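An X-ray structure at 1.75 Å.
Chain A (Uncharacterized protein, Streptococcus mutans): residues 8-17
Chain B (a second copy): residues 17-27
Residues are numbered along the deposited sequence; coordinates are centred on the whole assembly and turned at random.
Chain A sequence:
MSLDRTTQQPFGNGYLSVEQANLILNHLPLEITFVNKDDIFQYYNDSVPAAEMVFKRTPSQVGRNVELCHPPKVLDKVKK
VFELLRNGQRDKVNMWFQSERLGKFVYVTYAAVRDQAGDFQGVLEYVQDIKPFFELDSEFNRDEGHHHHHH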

# COMPACT_ATOMS: atom_id res chain seq x y z
N GLN A 8 12.70 -7.43 14.33
CA GLN A 8 13.01 -6.92 12.96
C GLN A 8 13.53 -8.00 12.06
O GLN A 8 14.26 -8.90 12.50
CB GLN A 8 14.04 -5.79 13.03
CG GLN A 8 13.56 -4.59 13.81
CD GLN A 8 12.25 -4.10 13.32
OE1 GLN A 8 12.08 -3.88 12.12
NE2 GLN A 8 11.31 -3.91 14.24
N GLN A 9 13.11 -7.94 10.79
CA GLN A 9 13.66 -8.83 9.76
C GLN A 9 13.64 -8.11 8.42
O GLN A 9 12.97 -7.10 8.28
CB GLN A 9 12.85 -10.11 9.66
CG GLN A 9 11.36 -9.96 9.34
CD GLN A 9 10.68 -11.29 9.36
OE1 GLN A 9 10.96 -12.15 8.52
NE2 GLN A 9 9.78 -11.49 10.32
N PRO A 10 14.42 -8.60 7.44
CA PRO A 10 14.43 -7.85 6.20
C PRO A 10 13.06 -7.74 5.53
O PRO A 10 12.30 -8.73 5.45
CB PRO A 10 15.40 -8.64 5.31
CG PRO A 10 16.27 -9.35 6.27
CD PRO A 10 15.39 -9.70 7.45
N PHE A 11 12.74 -6.54 5.07
CA PHE A 11 11.57 -6.32 4.21
C PHE A 11 12.01 -5.27 3.22
O PHE A 11 12.63 -4.27 3.61
CB PHE A 11 10.42 -5.74 5.03
CG PHE A 11 9.41 -6.76 5.55
CD1 PHE A 11 8.23 -7.04 4.83
CD2 PHE A 11 9.62 -7.40 6.78
CE1 PHE A 11 7.26 -7.96 5.34
CE2 PHE A 11 8.69 -8.30 7.29
CZ PHE A 11 7.48 -8.56 6.59
N GLY A 12 11.72 -5.46 1.93
CA GLY A 12 12.00 -4.38 0.98
C GLY A 12 13.47 -4.01 1.03
O GLY A 12 14.34 -4.88 1.08
N ASN A 13 13.75 -2.72 1.08
CA ASN A 13 15.13 -2.26 1.14
C ASN A 13 15.63 -1.96 2.54
O ASN A 13 16.70 -1.35 2.70
CB ASN A 13 15.30 -1.06 0.22
CG ASN A 13 15.16 -1.43 -1.23
OD1 ASN A 13 15.98 -2.17 -1.76
ND2 ASN A 13 14.12 -0.93 -1.89
N GLY A 14 14.88 -2.36 3.57
CA GLY A 14 15.41 -2.35 4.95
C GLY A 14 14.86 -3.45 5.85
O GLY A 14 14.99 -4.65 5.52
N TYR A 15 14.19 -3.03 6.93
CA TYR A 15 13.72 -3.92 7.98
C TYR A 15 12.38 -3.55 8.56
O TYR A 15 12.10 -2.38 8.77
CB TYR A 15 14.73 -3.94 9.14
CG TYR A 15 16.02 -4.58 8.73
CD1 TYR A 15 17.05 -3.81 8.19
CD2 TYR A 15 16.20 -5.94 8.86
CE1 TYR A 15 18.24 -4.42 7.79
CE2 TYR A 15 17.37 -6.55 8.46
CZ TYR A 15 18.38 -5.79 7.92
OH TYR A 15 19.53 -6.41 7.54
N LEU A 16 11.56 -4.56 8.84
CA LEU A 16 10.30 -4.38 9.59
C LEU A 16 10.11 -5.63 10.42
O LEU A 16 10.58 -6.70 10.04
CB LEU A 16 9.09 -4.28 8.65
CG LEU A 16 9.03 -3.07 7.71
CD1 LEU A 16 7.91 -3.27 6.71
CD2 LEU A 16 8.82 -1.78 8.48
N SER A 17 9.35 -5.51 11.50
CA SER A 17 8.81 -6.71 12.15
C SER A 17 7.49 -7.03 11.44
O SER A 17 6.96 -6.18 10.75
CB SER A 17 8.55 -6.42 13.63
OG SER A 17 7.55 -5.43 13.77
N SER B 17 2.16 -14.92 4.56
CA SER B 17 3.53 -15.17 4.98
C SER B 17 4.31 -13.89 4.85
O SER B 17 3.89 -12.94 4.18
CB SER B 17 4.16 -16.23 4.06
OG SER B 17 4.27 -15.73 2.75
N VAL B 18 5.48 -13.85 5.49
CA VAL B 18 6.39 -12.70 5.32
C VAL B 18 6.71 -12.50 3.83
O VAL B 18 6.67 -11.38 3.32
CB VAL B 18 7.65 -12.86 6.17
CG1 VAL B 18 8.72 -11.90 5.71
CG2 VAL B 18 7.30 -12.65 7.64
N GLU B 19 6.91 -13.62 3.13
CA GLU B 19 7.22 -13.57 1.70
C GLU B 19 6.11 -12.84 0.91
O GLU B 19 6.41 -11.96 0.07
CB GLU B 19 7.40 -15.00 1.19
CG GLU B 19 7.83 -15.10 -0.23
CD GLU B 19 7.92 -16.56 -0.65
OE1 GLU B 19 6.86 -17.17 -0.90
OE2 GLU B 19 9.05 -17.08 -0.68
N GLN B 20 4.85 -13.19 1.19
CA GLN B 20 3.72 -12.57 0.51
C GLN B 20 3.51 -11.12 0.93
O GLN B 20 3.24 -10.25 0.07
CB GLN B 20 2.45 -13.37 0.73
CG GLN B 20 2.52 -14.78 0.13
CD GLN B 20 1.41 -15.65 0.60
OE1 GLN B 20 1.01 -15.57 1.77
NE2 GLN B 20 0.88 -16.49 -0.29
N ALA B 21 3.62 -10.85 2.23
CA ALA B 21 3.46 -9.46 2.71
C ALA B 21 4.49 -8.56 2.03
O ALA B 21 4.18 -7.45 1.60
CB ALA B 21 3.61 -9.41 4.24
N ASN B 22 5.73 -9.04 1.91
CA ASN B 22 6.77 -8.27 1.26
C ASN B 22 6.45 -8.02 -0.22
O ASN B 22 6.65 -6.91 -0.75
CB ASN B 22 8.12 -8.99 1.40
CG ASN B 22 9.28 -8.19 0.86
OD1 ASN B 22 9.52 -7.05 1.28
ND2 ASN B 22 10.02 -8.79 -0.08
N LEU B 23 6.05 -9.08 -0.92
CA LEU B 23 5.62 -8.93 -2.33
C LEU B 23 4.52 -7.88 -2.46
O LEU B 23 4.52 -7.04 -3.40
CB LEU B 23 5.12 -10.28 -2.85
CG LEU B 23 6.27 -11.25 -3.13
CD1 LEU B 23 5.71 -12.67 -3.35
CD2 LEU B 23 7.15 -10.81 -4.30
N ILE B 24 3.55 -7.93 -1.55
CA ILE B 24 2.44 -6.99 -1.62
C ILE B 24 2.96 -5.55 -1.51
O ILE B 24 2.63 -4.68 -2.36
CB ILE B 24 1.36 -7.31 -0.54
CG1 ILE B 24 0.64 -8.63 -0.98
CG2 ILE B 24 0.35 -6.14 -0.45
CD1 ILE B 24 -0.35 -9.19 0.08
N LEU B 25 3.78 -5.30 -0.49
CA LEU B 25 4.36 -3.94 -0.31
C LEU B 25 5.13 -3.47 -1.56
O LEU B 25 5.09 -2.26 -1.90
CB LEU B 25 5.22 -3.89 0.97
CG LEU B 25 4.36 -4.00 2.25
CD1 LEU B 25 5.22 -4.37 3.51
CD2 LEU B 25 3.64 -2.69 2.49
N ASN B 26 5.82 -4.41 -2.20
CA ASN B 26 6.60 -4.15 -3.41
C ASN B 26 5.77 -4.09 -4.71
O ASN B 26 6.34 -3.85 -5.78
CB ASN B 26 7.71 -5.20 -3.57
CG ASN B 26 8.77 -5.08 -2.48
OD1 ASN B 26 8.83 -4.07 -1.80
ND2 ASN B 26 9.55 -6.14 -2.28
N HIS B 27 4.47 -4.37 -4.62
CA HIS B 27 3.62 -4.24 -5.81
C HIS B 27 2.59 -3.13 -5.70
O HIS B 27 1.70 -3.05 -6.55
CB HIS B 27 2.90 -5.55 -6.16
CG HIS B 27 3.80 -6.55 -6.81
ND1 HIS B 27 4.80 -7.20 -6.13
CD2 HIS B 27 3.86 -7.00 -8.09
CE1 HIS B 27 5.43 -8.02 -6.95
NE2 HIS B 27 4.87 -7.93 -8.14

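A β-hairpin of chain A packs against the helix spanning residues 18-25 of chain B, and Phe A11, Val B18 and Asn B22 cover most of the surface between them. Phe A11 contributes the largest share. Its CA-to-CB bond points sideways, but the ring, at a chi1 of -95° that lies between the usual wells, reaches the helix, where it meets side chains from Val B18 to Leu B25. Phe A11 CZ is 3.7 Å from CG1 of Val B18, its CE1 4.1 Å from CB of Ala B21, and its CD1 4.2 Å from CD1 of Leu B25. The Ala B21 methyl sits at the ring edge, near its plane. Val B18, Ala B21, Asn B22 and Leu B25 fall on one side of the helix, so a single aromatic side chain can touch all four.

Val B18, in the t rotamer, serves two partners through CG1: besides the ring, this methyl lies 3.6 Å from OE1 of Gln A9, a van der Waals contact between a polar atom and a carbon. At the other end of the patch, CD1 of Leu B25 also meets CD1 of Leu A16 at 4.3 Å, bringing the second hairpin strand into the apolar contact.

Asn B22 supplies the one hydrogen bond across the stretches. Asn B22 OD1 accepts from N of Gly A12 at 2.8 Å, with an N-H...O angle of 138°, short but bent. That amide is available because Gly A12 lies inside the type II' turn from Phe A11 to Gly A14, where the cross-strand backbone bonds are made by the flanking residues: Phe A11 N to Gly A14 O and Gly A14 N to Phe A11 O, both 3.0 Å. The positive phi of Gly A12, 57°, favours glycine and suits this turn.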